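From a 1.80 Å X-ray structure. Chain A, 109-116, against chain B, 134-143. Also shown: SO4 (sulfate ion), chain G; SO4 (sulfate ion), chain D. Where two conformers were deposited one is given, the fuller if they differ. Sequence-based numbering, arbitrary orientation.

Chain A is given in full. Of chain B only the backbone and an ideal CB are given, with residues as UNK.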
# COMPACT_ATOMS: atom_id res chain seq x y z
N ALA A 109 -4.57 12.94 -12.40
CA ALA A 109 -4.41 12.14 -11.17
C ALA A 109 -4.64 10.67 -11.44
O ALA A 109 -3.85 9.83 -11.03
CB ALA A 109 -5.36 12.62 -10.08
N LEU A 110 -5.76 10.34 -12.11
CA LEU A 110 -6.03 8.95 -12.45
C LEU A 110 -4.84 8.29 -13.12
O LEU A 110 -4.42 7.21 -12.74
CB LEU A 110 -7.23 8.84 -13.38
CG LEU A 110 -7.42 7.47 -14.06
CD1 LEU A 110 -7.69 6.39 -13.05
CD2 LEU A 110 -8.56 7.60 -15.01
N GLU A 111 -4.31 8.95 -14.14
CA GLU A 111 -3.11 8.45 -14.80
C GLU A 111 -1.91 8.28 -13.84
O GLU A 111 -1.24 7.23 -13.83
CB GLU A 111 -2.73 9.35 -15.97
CG GLU A 111 -1.49 8.90 -16.67
CD GLU A 111 -1.14 9.79 -17.83
OE1 GLU A 111 -0.82 9.25 -18.91
OE2 GLU A 111 -1.20 11.04 -17.66
N MET A 112 -1.62 9.32 -13.06
CA MET A 112 -0.53 9.20 -12.08
C MET A 112 -0.72 8.04 -11.10
O MET A 112 0.27 7.40 -10.71
CB MET A 112 -0.34 10.52 -11.29
CG MET A 112 1.05 10.64 -10.72
SD MET A 112 1.40 12.32 -10.17
CE MET A 112 1.85 13.17 -11.69
N THR A 113 -1.96 7.76 -10.67
CA THR A 113 -2.17 6.73 -9.65
C THR A 113 -1.94 5.29 -10.16
O THR A 113 -1.80 4.38 -9.35
CB THR A 113 -3.56 6.76 -8.96
OG1 THR A 113 -4.59 6.58 -9.95
CG2 THR A 113 -3.76 8.02 -8.21
N ILE A 114 -1.89 5.09 -11.47
CA ILE A 114 -1.57 3.74 -11.97
C ILE A 114 -0.24 3.20 -11.38
O ILE A 114 -0.20 2.08 -10.86
CB ILE A 114 -1.66 3.67 -13.48
CG1 ILE A 114 -3.12 3.94 -13.88
CG2 ILE A 114 -1.25 2.31 -13.97
CD1 ILE A 114 -3.26 4.74 -15.10
N ASP A 115 0.82 4.01 -11.36
CA ASP A 115 2.10 3.55 -10.80
C ASP A 115 2.41 4.11 -9.40
O ASP A 115 3.35 3.66 -8.75
CB ASP A 115 3.25 3.88 -11.74
CG ASP A 115 3.17 3.13 -13.04
OD1 ASP A 115 2.68 1.98 -13.02
OD2 ASP A 115 3.59 3.68 -14.08
N HIS A 116 1.63 5.08 -8.94
CA HIS A 116 1.95 5.70 -7.65
C HIS A 116 0.76 5.65 -6.73
O HIS A 116 -0.23 6.34 -6.97
CB HIS A 116 2.42 7.15 -7.88
CG HIS A 116 3.43 7.27 -8.98
ND1 HIS A 116 4.78 7.04 -8.79
CD2 HIS A 116 3.29 7.55 -10.30
CE1 HIS A 116 5.42 7.21 -9.93
NE2 HIS A 116 4.54 7.52 -10.86
N UNK B 134 -5.00 -3.20 -6.94
CA UNK B 134 -5.62 -2.01 -7.45
C UNK B 134 -5.03 -1.56 -8.75
O UNK B 134 -5.76 -1.08 -9.61
CB UNK B 134 -5.52 -0.88 -6.42
N UNK B 135 -3.72 -1.66 -8.92
CA UNK B 135 -3.12 -1.18 -10.17
C UNK B 135 -3.77 -1.80 -11.40
O UNK B 135 -4.13 -1.09 -12.32
CB UNK B 135 -1.62 -1.48 -10.18
N UNK B 136 -3.94 -3.12 -11.39
CA UNK B 136 -4.53 -3.79 -12.51
C UNK B 136 -5.93 -3.22 -12.83
O UNK B 136 -6.27 -2.98 -13.99
CB UNK B 136 -4.61 -5.29 -12.23
N UNK B 137 -6.76 -3.01 -11.81
CA UNK B 137 -8.06 -2.40 -12.07
C UNK B 137 -7.95 -0.98 -12.67
O UNK B 137 -8.70 -0.59 -13.59
CB UNK B 137 -8.87 -2.35 -10.77
N UNK B 138 -6.99 -0.21 -12.16
CA UNK B 138 -6.83 1.18 -12.55
C UNK B 138 -6.21 1.27 -13.93
O UNK B 138 -6.53 2.17 -14.70
CB UNK B 138 -5.98 1.93 -11.53
N UNK B 139 -5.34 0.34 -14.25
CA UNK B 139 -4.63 0.39 -15.51
C UNK B 139 -5.68 0.15 -16.60
O UNK B 139 -5.71 0.84 -17.62
CB UNK B 139 -3.49 -0.63 -15.57
N UNK B 140 -6.56 -0.81 -16.35
CA UNK B 140 -7.66 -1.10 -17.25
C UNK B 140 -8.64 0.08 -17.38
O UNK B 140 -9.10 0.37 -18.47
CB UNK B 140 -8.40 -2.35 -16.76
N UNK B 141 -8.94 0.73 -16.26
CA UNK B 141 -9.90 1.83 -16.25
C UNK B 141 -9.31 3.07 -16.92
O UNK B 141 -10.03 3.83 -17.57
CB UNK B 141 -10.33 2.15 -14.82
N UNK B 142 -8.01 3.26 -16.76
CA UNK B 142 -7.34 4.46 -17.26
C UNK B 142 -7.46 4.59 -18.78
O UNK B 142 -7.88 5.63 -19.28
CB UNK B 142 -5.86 4.44 -16.86
N UNK B 143 -7.10 3.53 -19.49
CA UNK B 143 -7.13 3.54 -20.95
C UNK B 143 -8.56 3.70 -21.46
O UNK B 143 -8.83 4.52 -22.34
CB UNK B 143 -6.51 2.26 -21.51
S SO4 G . 2.02 -2.77 -17.56
O1 SO4 G . 1.16 -3.36 -18.59
O2 SO4 G . 3.39 -3.21 -17.80
O3 SO4 G . 1.97 -1.31 -17.65
O4 SO4 G . 1.59 -3.21 -16.24
S SO4 D . -0.27 -5.52 -11.61
O1 SO4 D . -1.27 -6.57 -11.75
O2 SO4 D . 1.01 -6.00 -12.10
O3 SO4 D . -0.66 -4.37 -12.43
O4 SO4 D . -0.17 -5.16 -10.19

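The two helices run closer to antiparallel than parallel, at 146° with axes 8.9 Å apart at closest approach, and backbone angles throughout 134-143 are helical.

Position 134 has nothing of the visible stretch near its ideal CB, so this contact sets no rule. It is R134(B), whose guanidinium bonds elsewhere in the structure.

Position 135 points sideways, its ideal CB 3.9 Å from I114(A) O. Beyond it lie the carboxylate of D115(A) and two sulfates, all acceptors with negative charge. A long, basic side chain fits; lysine could reach one or two of these groups, arginine several at once. The residue is R135(B), extended with three t rotamers. R135(B) NE and NH2 donate to D115(A) OD1, at 2.9 and 3.1 Å, forming a salt bridge. R135(B) NH1 donates to O3 of the chain D sulfate at 3.0 Å and O4 of the chain G sulfate at 2.6 Å, and R135(B) NH2 to O3 of the latter at 3.0 Å.

Position 136 points away from chain A but has a sulfate beside it, so a small or polar residue would suit; 137 is out of reach and unconstrained by this contact. They are A136(B), whose CB lies 3.6 Å from O1 of the chain D sulfate, and I137(B).

Position 138 points toward chain A, its ideal CB 4.2 Å from I114(A) CG1 and 5.0 Å from L110(A) CD1. Such apolar neighbours favour leucine, isoleucine, methionine or valine. L138(B) brings CD2 to 4.0 Å from L110(A) CD1 and packs CB against I114(A) CG1.

Position 139 points sideways, its ideal CB 4.0 Å from I114(A) CG2, with a sulfate farther out. An aliphatic stem with a polar or basic end suits both. K139(B) keeps CB against I114(A) CG2 while its end leads away; K139(B) NZ donates to O1 of the chain G sulfate at a very short 2.4 Å.

Position 140 is out of reach, and 141, sideways, has its ideal CB 5.3 Å from L110(A) CD1, so an apolar residue is plausible at 141. They are L140(B) and L141(B), the latter making no close contact here.

Position 142 points toward chain A with little space: its ideal CB is 3.2 Å from I114(A) CD1 and 4.4 Å from L110(A) CG. A compact side chain is favoured, such as alanine, serine or asparagine. N142(B), chi1 t, places ND2 3.0 Å from I114(A) CD1 and OD1 3.7 Å from L110(A) CG. With 135, 138 and 139 it makes the hole that receives I114(A) as a knob.

Position 143 points away, permitting a polar residue; K143(B) is poorly ordered.

Chain B, residues 134-143: RRAILKLLNK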
# COMPACT_ATOMS: atom_id res chain seq x y z
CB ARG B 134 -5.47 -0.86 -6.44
CG ARG B 134 -6.32 -1.07 -5.26
CD ARG B 134 -6.05 0.04 -4.32
NE ARG B 134 -7.12 0.17 -3.37
CZ ARG B 134 -7.01 0.87 -2.26
NH1 ARG B 134 -5.85 1.47 -2.02
NH2 ARG B 134 -8.01 0.94 -1.42
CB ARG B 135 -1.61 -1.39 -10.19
CG ARG B 135 -1.00 -0.98 -11.50
CD ARG B 135 0.51 -0.98 -11.43
NE ARG B 135 1.07 -0.38 -12.63
CZ ARG B 135 1.21 -1.02 -13.79
NH1 ARG B 135 0.83 -2.28 -13.91
NH2 ARG B 135 1.73 -0.38 -14.83
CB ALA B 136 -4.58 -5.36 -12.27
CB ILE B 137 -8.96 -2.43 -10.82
CG1 ILE B 137 -9.60 -3.81 -10.68
CG2 ILE B 137 -10.08 -1.44 -10.96
CD1 ILE B 137 -8.75 -4.84 -10.05
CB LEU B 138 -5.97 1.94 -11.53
CG LEU B 138 -6.64 2.30 -10.21
CD1 LEU B 138 -5.58 2.47 -9.07
CD2 LEU B 138 -7.50 3.53 -10.32
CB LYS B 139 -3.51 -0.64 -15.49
CG LYS B 139 -2.59 -0.60 -16.68
CD LYS B 139 -1.65 -1.78 -16.66
CE LYS B 139 -1.67 -2.50 -18.00
NZ LYS B 139 -1.10 -3.88 -17.92
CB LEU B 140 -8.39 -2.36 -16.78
CG LEU B 140 -9.46 -2.85 -17.75
CD1 LEU B 140 -8.89 -2.90 -19.14
CD2 LEU B 140 -9.95 -4.21 -17.33
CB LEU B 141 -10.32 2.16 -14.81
CG LEU B 141 -11.25 1.16 -14.13
CD1 LEU B 141 -11.63 1.63 -12.74
CD2 LEU B 141 -12.49 0.92 -14.98
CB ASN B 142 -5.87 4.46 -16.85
CG ASN B 142 -5.12 5.68 -17.36
OD1 ASN B 142 -5.62 6.81 -17.28
ND2 ASN B 142 -3.93 5.47 -17.89
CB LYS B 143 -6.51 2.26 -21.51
CG LYS B 143 -7.11 0.98 -20.96
CD LYS B 143 -6.55 -0.24 -21.67
CE LYS B 143 -5.04 -0.28 -21.59
NZ LYS B 143 -4.40 0.54 -22.66
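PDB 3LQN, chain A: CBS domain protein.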